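Local coordinates for carboxylesterase SOBER1 (Arabidopsis thaliana, PDB 6AVX), which hydrolyses carboxylic esters with short acyl chains and phosphatidylcholine, and dampens the hypersensitive response triggered by the bacterial effector AvrBsT, at residues L9-L14 / V102-L107. The protein carries 1 engineered substitution. Sequence-based numbering, arbitrary orientation.
Sequences LWLHGL and VFICGL
Parallel pairing of Leu9-Leu11 with Phe103-Leu107 joins two central strands of the alpha/beta-hydrolase sheet; the second runs into the probable nucleophile elbow, where Ser108 follows Leu107. Four backbone hydrogen bonds zip the strands: Leu9 N to Phe103 O, Cys105 N to Leu9 O, Leu11 N to Cys105 O (2.8 Å) and, longer, Leu107 N to Leu11 O (3.2 Å). On one face of the sheet Leu9 and Ile104 lie side by side; in the Ile104 conformer given, one of two, CD1 is 3.9 Å from Leu9 CB and CG2 meets CD1 of Leu11, which slants across. Helices 75-94 and 109-120 cover this apolar layer. Gly106, with no side chain, lets its CA come to 3.1 Å from Leu11 O. Past the strand, His12 leaves the pairing; its ND1 donates in the ring plane to Gly13 O (2.7 Å), and NE2 bonds to Ala43 N, so both ring nitrogens are engaged and the imidazole's rotation is fixed. The other face carries Trp10 and Cys105, with the Phe40 ring and, from helix 198-212, Leu201 also against the indole. With CG anti to the backbone N (chi1 -172°), the indole lays one face over Gly106 CA and Cys105 O, the oxygen 4.2 Å from the ring plane and offset toward the rim. Its six-membered-ring atom CE3 meets Cys105 CB at 3.4 Å, while SG sits obliquely to that ring.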
ATOM      1  N   LEU A   9      -4.028  -8.633   2.309  1.00  6.11           N
ATOM      2  CA  LEU A   9      -3.209  -8.088   3.374  1.00  5.70           C
ATOM      3  C   LEU A   9      -3.460  -6.589   3.418  1.00  5.68           C
ATOM      4  O   LEU A   9      -3.297  -5.909   2.401  1.00  8.05           O
ATOM      5  CB  LEU A   9      -1.740  -8.359   3.046  1.00  6.43           C
ATOM      6  CG  LEU A   9      -0.731  -7.851   4.067  1.00  7.34           C
ATOM      7  CD1 LEU A   9      -0.944  -8.542   5.391  1.00  9.30           C
ATOM      8  CD2 LEU A   9       0.687  -8.028   3.576  1.00  7.82           C
ATOM      9  N   TRP A  10      -3.862  -6.067   4.571  1.00  5.35           N
ATOM     10  CA  TRP A  10      -4.128  -4.645   4.750  1.00  5.65           C
ATOM     11  C   TRP A  10      -3.116  -4.053   5.713  1.00  5.69           C
ATOM     12  O   TRP A  10      -2.981  -4.548   6.833  1.00  6.29           O
ATOM     13  CB  TRP A  10      -5.532  -4.401   5.308  1.00  7.84           C
ATOM     14  CG  TRP A  10      -5.852  -2.932   5.313  1.00  8.84           C
ATOM     15  CD1 TRP A  10      -5.444  -2.002   6.223  1.00 10.83           C
ATOM     16  CD2 TRP A  10      -6.587  -2.221   4.314  1.00 10.01           C
ATOM     17  NE1 TRP A  10      -5.885  -0.747   5.849  1.00 11.59           N
ATOM     18  CE2 TRP A  10      -6.592  -0.861   4.687  1.00 10.69           C
ATOM     19  CE3 TRP A  10      -7.261  -2.600   3.160  1.00 10.43           C
ATOM     20  CZ2 TRP A  10      -7.240   0.115   3.935  1.00 12.65           C
ATOM     21  CZ3 TRP A  10      -7.903  -1.619   2.408  1.00 12.40           C
ATOM     22  CH2 TRP A  10      -7.892  -0.290   2.809  1.00 13.70           C
ATOM     23  N   LEU A  11      -2.452  -2.972   5.309  1.00  5.16           N
ATOM     24  CA  LEU A  11      -1.378  -2.346   6.071  1.00  4.78           C
ATOM     25  C   LEU A  11      -1.835  -0.980   6.564  1.00  5.11           C
ATOM     26  O   LEU A  11      -2.095  -0.077   5.762  1.00  5.73           O
ATOM     27  CB  LEU A  11      -0.135  -2.214   5.198  1.00  5.39           C
ATOM     28  CG  LEU A  11       0.367  -3.539   4.629  1.00  5.47           C
ATOM     29  CD1 LEU A  11       1.509  -3.349   3.667  1.00  7.70           C
ATOM     30  CD2 LEU A  11       0.743  -4.522   5.744  1.00  8.34           C
ATOM     31  N   HIS A  12      -1.921  -0.831   7.888  1.00  5.45           N
ATOM     32  CA  HIS A  12      -2.401   0.386   8.522  1.00  5.43           C
ATOM     33  C   HIS A  12      -1.406   1.536   8.352  1.00  5.21           C
ATOM     34  O   HIS A  12      -0.253   1.361   7.962  1.00  6.23           O
ATOM     35  CB  HIS A  12      -2.670   0.121  10.011  1.00  5.40           C
ATOM     36  CG  HIS A  12      -1.438  -0.178  10.816  1.00  5.48           C
ATOM     37  ND1 HIS A  12      -0.539   0.799  11.189  1.00  5.22           N
ATOM     38  CD2 HIS A  12      -0.955  -1.339  11.314  1.00  5.27           C
ATOM     39  CE1 HIS A  12       0.447   0.240  11.884  1.00  5.67           C
ATOM     40  NE2 HIS A  12       0.216  -1.053  11.979  1.00  6.16           N
ATOM     41  N   GLY A  13      -1.869   2.740   8.701  1.00  5.82           N
ATOM     42  CA  GLY A  13      -1.057   3.941   8.658  1.00  7.26           C
ATOM     43  C   GLY A  13      -0.308   4.223   9.954  1.00  7.03           C
ATOM     44  O   GLY A  13      -0.391   3.496  10.946  1.00  6.61           O
ATOM     45  N   LEU A  14       0.440   5.319   9.932  1.00  6.96           N
ATOM     46  CA  LEU A  14       1.336   5.647  11.027  1.00  6.74           C
ATOM     47  C   LEU A  14       0.578   5.792  12.338  1.00  5.95           C
ATOM     48  O   LEU A  14      -0.391   6.554  12.431  1.00  7.47           O
ATOM     49  CB  LEU A  14       2.022   6.968  10.699  1.00  7.45           C
ATOM     50  CG  LEU A  14       2.946   7.553  11.760  1.00 10.02           C
ATOM     51  CD1 LEU A  14       4.102   6.604  11.979  1.00 10.34           C
ATOM     52  CD2 LEU A  14       3.408   8.953  11.336  1.00 10.04           C
ATOM     53  N   VAL A 102      -3.396 -12.915  -4.379  1.00  7.17           N
ATOM     54  CA  VAL A 102      -2.902 -12.134  -3.250  1.00  6.94           C
ATOM     55  C   VAL A 102      -3.054 -10.669  -3.598  1.00  6.71           C
ATOM     56  O   VAL A 102      -2.566 -10.219  -4.643  1.00  7.12           O
ATOM     57  CB  VAL A 102      -1.423 -12.450  -2.976  1.00  7.58           C
ATOM     58  CG1 VAL A 102      -0.841 -11.496  -1.941  1.00  7.69           C
ATOM     59  CG2 VAL A 102      -1.263 -13.907  -2.540  1.00  7.48           C
ATOM     60  N   PHE A 103      -3.686  -9.911  -2.714  1.00  6.30           N
ATOM     61  CA  PHE A 103      -3.839  -8.471  -2.860  1.00  6.62           C
ATOM     62  C   PHE A 103      -3.251  -7.793  -1.636  1.00  6.06           C
ATOM     63  O   PHE A 103      -3.519  -8.226  -0.507  1.00  7.71           O
ATOM     64  CB  PHE A 103      -5.316  -8.107  -3.020  1.00  6.97           C
ATOM     65  CG  PHE A 103      -5.896  -8.651  -4.276  1.00  6.73           C
ATOM     66  CD1 PHE A 103      -6.343  -9.959  -4.338  1.00  7.69           C
ATOM     67  CD2 PHE A 103      -5.929  -7.880  -5.414  1.00  7.22           C
ATOM     68  CE1 PHE A 103      -6.829 -10.480  -5.537  1.00  8.22           C
ATOM     69  CE2 PHE A 103      -6.423  -8.399  -6.598  1.00  8.46           C
ATOM     70  CZ  PHE A 103      -6.864  -9.684  -6.649  1.00  8.68           C
ATOM     71  N   ILE A 104      -2.440  -6.764  -1.851  1.00  5.15           N
ATOM     72  CA  ILE A 104      -1.841  -5.976  -0.781  0.61  5.60           C
ATOM     73  C   ILE A 104      -2.462  -4.589  -0.850  1.00  5.33           C
ATOM     74  O   ILE A 104      -2.496  -3.984  -1.919  1.00  6.11           O
ATOM     75  CB  ILE A 104      -0.311  -5.878  -0.937  0.61  5.56           C
ATOM     76  CG1 ILE A 104       0.324  -7.220  -1.334  0.61  7.31           C
ATOM     77  CG2 ILE A 104       0.304  -5.341   0.347  0.61  7.83           C
ATOM     78  CD1 ILE A 104       0.076  -8.337  -0.373  0.61  8.43           C
ATOM     79  N   CYS A 105      -2.932  -4.080   0.283  1.00  5.79           N
ATOM     80  CA  CYS A 105      -3.583  -2.781   0.336  1.00  5.63           C
ATOM     81  C   CYS A 105      -3.090  -2.036   1.556  1.00  5.58           C
ATOM     82  O   CYS A 105      -2.682  -2.649   2.542  1.00  5.60           O
ATOM     83  CB  CYS A 105      -5.097  -2.937   0.506  1.00  6.38           C
ATOM     84  SG  CYS A 105      -5.942  -4.058  -0.602  1.00  8.75           S
ATOM     85  N   GLY A 106      -3.182  -0.717   1.529  1.00  4.97           N
ATOM     86  CA  GLY A 106      -2.839   0.016   2.732  1.00  5.52           C
ATOM     87  C   GLY A 106      -3.089   1.502   2.612  1.00  5.28           C
ATOM     88  O   GLY A 106      -3.131   2.072   1.514  1.00  5.57           O
ATOM     89  N   LEU A 107      -3.215   2.129   3.776  1.00  5.64           N
ATOM     90  CA  LEU A 107      -3.463   3.559   3.911  1.00  5.11           C
ATOM     91  C   LEU A 107      -2.198   4.307   4.300  1.00  5.41           C
ATOM     92  O   LEU A 107      -1.566   3.981   5.308  1.00  5.50           O
ATOM     93  CB  LEU A 107      -4.518   3.801   4.988  1.00  6.87           C
ATOM     94  CG  LEU A 107      -4.842   5.271   5.275  1.00  6.62           C
ATOM     95  CD1 LEU A 107      -5.455   5.968   4.056  1.00  8.02           C
ATOM     96  CD2 LEU A 107      -5.756   5.399   6.479  1.00 10.18           C
TER